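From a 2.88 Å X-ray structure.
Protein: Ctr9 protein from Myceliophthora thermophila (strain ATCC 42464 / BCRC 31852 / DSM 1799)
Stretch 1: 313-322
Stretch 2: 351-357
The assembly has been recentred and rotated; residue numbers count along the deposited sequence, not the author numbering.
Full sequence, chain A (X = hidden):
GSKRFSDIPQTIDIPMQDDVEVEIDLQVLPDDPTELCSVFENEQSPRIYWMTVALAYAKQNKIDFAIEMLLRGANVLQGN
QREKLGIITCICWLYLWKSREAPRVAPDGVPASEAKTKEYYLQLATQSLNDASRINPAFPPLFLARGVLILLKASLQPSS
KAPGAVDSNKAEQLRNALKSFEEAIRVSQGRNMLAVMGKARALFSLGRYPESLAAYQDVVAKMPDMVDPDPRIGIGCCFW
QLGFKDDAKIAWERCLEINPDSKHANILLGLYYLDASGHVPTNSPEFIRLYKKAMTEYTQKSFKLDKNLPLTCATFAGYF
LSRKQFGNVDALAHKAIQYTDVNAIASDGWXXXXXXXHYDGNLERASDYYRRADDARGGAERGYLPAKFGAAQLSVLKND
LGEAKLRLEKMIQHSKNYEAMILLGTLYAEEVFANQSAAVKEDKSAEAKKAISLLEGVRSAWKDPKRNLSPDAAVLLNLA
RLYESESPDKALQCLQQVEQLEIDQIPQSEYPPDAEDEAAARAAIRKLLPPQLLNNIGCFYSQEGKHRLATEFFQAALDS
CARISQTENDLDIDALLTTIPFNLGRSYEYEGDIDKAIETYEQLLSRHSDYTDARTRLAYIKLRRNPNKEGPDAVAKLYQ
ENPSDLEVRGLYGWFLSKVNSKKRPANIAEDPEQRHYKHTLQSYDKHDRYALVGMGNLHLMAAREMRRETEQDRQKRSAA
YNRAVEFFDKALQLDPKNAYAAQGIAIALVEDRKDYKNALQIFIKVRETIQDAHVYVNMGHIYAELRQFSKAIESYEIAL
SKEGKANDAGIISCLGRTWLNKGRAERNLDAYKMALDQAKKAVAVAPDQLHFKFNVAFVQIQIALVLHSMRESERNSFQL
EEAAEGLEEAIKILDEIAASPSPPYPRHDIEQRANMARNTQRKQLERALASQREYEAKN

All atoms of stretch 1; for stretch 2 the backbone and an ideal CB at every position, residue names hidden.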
# COMPACT_ATOMS: atom_id res chain seq x y z
N CYS A 313 -24.21 1.30 30.09
CA CYS A 313 -25.05 1.43 28.91
C CYS A 313 -24.23 1.24 27.63
O CYS A 313 -24.56 0.42 26.78
CB CYS A 313 -25.78 2.77 28.94
SG CYS A 313 -27.09 2.85 30.20
N ALA A 314 -23.14 1.95 27.51
CA ALA A 314 -22.28 1.81 26.35
C ALA A 314 -21.74 0.38 26.19
O ALA A 314 -21.82 -0.20 25.11
CB ALA A 314 -21.14 2.82 26.43
N THR A 315 -21.21 -0.18 27.27
CA THR A 315 -20.61 -1.51 27.26
C THR A 315 -21.62 -2.57 26.84
O THR A 315 -21.29 -3.43 26.02
CB THR A 315 -20.02 -1.86 28.64
OG1 THR A 315 -19.26 -0.75 29.12
CG2 THR A 315 -19.08 -3.05 28.56
N PHE A 316 -22.83 -2.48 27.37
CA PHE A 316 -23.87 -3.47 27.05
C PHE A 316 -24.44 -3.25 25.65
O PHE A 316 -24.88 -4.19 24.99
CB PHE A 316 -24.98 -3.53 28.12
CG PHE A 316 -25.44 -4.95 28.44
CD1 PHE A 316 -24.51 -5.98 28.62
CD2 PHE A 316 -26.79 -5.26 28.56
CE1 PHE A 316 -24.92 -7.28 28.89
CE2 PHE A 316 -27.20 -6.55 28.83
CZ PHE A 316 -26.27 -7.56 28.99
N ALA A 317 -24.38 -2.01 25.18
CA ALA A 317 -24.70 -1.71 23.81
C ALA A 317 -23.70 -2.39 22.85
O ALA A 317 -24.07 -2.94 21.83
CB ALA A 317 -24.71 -0.21 23.61
N GLY A 318 -22.43 -2.36 23.20
CA GLY A 318 -21.43 -3.08 22.42
C GLY A 318 -21.72 -4.57 22.43
O GLY A 318 -21.50 -5.26 21.44
N TYR A 319 -22.19 -5.09 23.55
CA TYR A 319 -22.48 -6.51 23.64
C TYR A 319 -23.52 -6.88 22.62
O TYR A 319 -23.30 -7.79 21.81
CB TYR A 319 -22.98 -6.86 25.03
CG TYR A 319 -23.75 -8.17 25.15
CD1 TYR A 319 -23.11 -9.40 24.99
CD2 TYR A 319 -25.11 -8.16 25.46
CE1 TYR A 319 -23.81 -10.59 25.12
CE2 TYR A 319 -25.81 -9.34 25.59
CZ TYR A 319 -25.16 -10.56 25.43
OH TYR A 319 -25.90 -11.74 25.58
N PHE A 320 -24.64 -6.17 22.67
CA PHE A 320 -25.73 -6.41 21.75
C PHE A 320 -25.31 -6.16 20.30
O PHE A 320 -25.65 -6.92 19.39
CB PHE A 320 -26.94 -5.56 22.12
CG PHE A 320 -27.62 -6.00 23.38
CD1 PHE A 320 -27.96 -7.33 23.56
CD2 PHE A 320 -27.93 -5.09 24.39
CE1 PHE A 320 -28.58 -7.75 24.73
CE2 PHE A 320 -28.54 -5.50 25.56
CZ PHE A 320 -28.88 -6.83 25.73
N LEU A 321 -24.55 -5.11 20.08
CA LEU A 321 -24.01 -4.89 18.75
C LEU A 321 -23.44 -6.21 18.22
O LEU A 321 -23.90 -6.69 17.21
CB LEU A 321 -22.95 -3.80 18.74
CG LEU A 321 -22.33 -3.47 17.38
CD1 LEU A 321 -23.43 -3.00 16.45
CD2 LEU A 321 -21.25 -2.40 17.48
N SER A 322 -22.49 -6.81 18.94
CA SER A 322 -21.86 -8.07 18.52
C SER A 322 -22.89 -9.16 18.24
O SER A 322 -22.64 -10.10 17.50
CB SER A 322 -20.86 -8.57 19.58
OG SER A 322 -19.59 -7.92 19.52
N UNK A 351 -20.01 5.98 18.23
CA UNK A 351 -19.37 4.97 17.41
C UNK A 351 -20.25 3.73 17.31
O UNK A 351 -20.42 3.20 16.23
CB UNK A 351 -18.00 4.61 17.98
N UNK A 352 -20.84 3.28 18.41
CA UNK A 352 -21.75 2.13 18.36
C UNK A 352 -22.96 2.36 17.47
O UNK A 352 -23.31 1.50 16.66
CB UNK A 352 -22.22 1.78 19.77
N UNK A 353 -23.60 3.51 17.61
CA UNK A 353 -24.70 3.89 16.73
C UNK A 353 -24.24 3.96 15.28
O UNK A 353 -24.93 3.50 14.38
CB UNK A 353 -25.29 5.23 17.16
N UNK A 354 -23.08 4.53 15.04
CA UNK A 354 -22.54 4.57 13.69
C UNK A 354 -22.46 3.16 13.11
O UNK A 354 -22.95 2.92 12.01
CB UNK A 354 -21.16 5.23 13.68
N UNK A 355 -21.86 2.23 13.85
CA UNK A 355 -21.69 0.87 13.35
C UNK A 355 -23.03 0.17 13.18
O UNK A 355 -23.14 -0.76 12.37
CB UNK A 355 -20.80 0.06 14.29
N UNK A 356 -24.03 0.56 13.95
CA UNK A 356 -25.34 -0.02 13.73
C UNK A 356 -25.94 0.47 12.41
O UNK A 356 -26.28 -0.31 11.54
CB UNK A 356 -26.27 0.32 14.90
N UNK A 357 -26.08 1.78 12.28
CA UNK A 357 -26.61 2.40 11.06
C UNK A 357 -25.79 2.07 9.82
O UNK A 357 -26.31 2.08 8.71
CB UNK A 357 -26.67 3.92 11.23

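The two helices run nearly parallel, at 20°, with axes 10.4 Å apart at their closest, so only one stripe of stretch 2 can meet stretch 1. The helical backbone favours residues that keep the N-H donor, which proline lacks; glycine is allowed but a weaker helix former.

Position 351 has nothing of stretch 1 within 5.5 Å of its ideal CB, so the partner helix sets almost no limit here and many residues would suit. The deposited residue is Tyr 351, which makes no contact across the interface; its hydroxyl serves its own helix, as becomes clear at 355.

Position 352 is the heart of the contact. Its CA-to-CB bond points toward stretch 1, the ideal CB standing 5.0 Å from the CB of Ala 317 and 4.9 Å from CD2 of Leu 321. That leaves a shallow hole walled by Ala 314, Ala 317, Gly 318 and Leu 321, all small except the last. The carbonyl of Ala 314 already accepts a bond from the N of Gly 318, so little calls for a polar group; leucine, isoleucine or methionine would fit. The residue is Leu 352, a knob with chi1 m and chi2 t. Its CD1 reaches 3.3 Å from the O of Ala 314 and 3.6 Å from the CB of Ala 317, while its CD2 packs 3.7 Å from CD2 of Leu 321. An ideal CB on Gly 318 would have room, 3.9 Å from CD2 of Leu 352, so this contact does not force the glycine.

Position 353 points away, and apolar or polar side chains would suit; Leu 353 makes no contact. Position 354 is out of reach, open to any good helix former, and Ala 354 simply continues the helix.

Position 355 points toward stretch 1, its ideal CB 4.1 Å from CD2 of Leu 321. An aliphatic residue would suit, as would a long chain whose methylenes cover that leucine while a polar end passes on. Arg 355 is of the second kind: its CD lies 4.0 Å from CD2 of Leu 321, which sits at the edge of the guanidinium, near its plane. Its NE donates to OH of Tyr 351 at 2.9 Å, one helical turn back.

Position 356 points sideways, its ideal CB 4.6 Å from CD1 of Leu 321. Alanine or a flexible chain able to turn off would do. Lys 356 leads its end away; its closest approach is backbone N to CD1 of Leu 321, 4.4 Å.

Position 357 is beyond reach; polar, charged or apolar residues would suit. Glu 357 pairs with its neighbour: its OE1 forms a very short salt bridge, 2.3 Å, with NZ of Lys 356.

Stretch 2 (351-357) YLLARKE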
# COMPACT_ATOMS: atom_id res chain seq x y z
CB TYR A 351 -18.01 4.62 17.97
CG TYR A 351 -17.33 3.58 17.13
CD1 TYR A 351 -16.88 3.88 15.85
CD2 TYR A 351 -17.16 2.28 17.59
CE1 TYR A 351 -16.26 2.92 15.07
CE2 TYR A 351 -16.52 1.32 16.82
CZ TYR A 351 -16.08 1.65 15.55
OH TYR A 351 -15.48 0.74 14.74
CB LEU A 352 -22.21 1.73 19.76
CG LEU A 352 -21.11 1.26 20.71
CD1 LEU A 352 -21.66 1.09 22.12
CD2 LEU A 352 -20.49 -0.03 20.23
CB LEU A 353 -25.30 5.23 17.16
CG LEU A 353 -25.98 5.33 18.53
CD1 LEU A 353 -26.75 6.63 18.69
CD2 LEU A 353 -26.93 4.16 18.73
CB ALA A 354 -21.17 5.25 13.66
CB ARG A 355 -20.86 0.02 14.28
CG ARG A 355 -19.45 0.49 14.47
CD ARG A 355 -18.63 -0.62 15.09
NE ARG A 355 -17.64 -1.15 14.17
CZ ARG A 355 -17.55 -2.42 13.78
NH1 ARG A 355 -18.37 -3.35 14.24
NH2 ARG A 355 -16.60 -2.76 12.91
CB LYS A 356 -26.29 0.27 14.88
CG LYS A 356 -27.73 -0.06 14.50
CD LYS A 356 -28.73 0.39 15.54
CE LYS A 356 -29.88 1.14 14.90
NZ LYS A 356 -29.42 2.54 14.69
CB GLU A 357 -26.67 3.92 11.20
CG GLU A 357 -27.74 4.43 12.16
CD GLU A 357 -29.12 3.88 11.85
OE1 GLU A 357 -29.93 3.77 12.79
OE2 GLU A 357 -29.42 3.56 10.68
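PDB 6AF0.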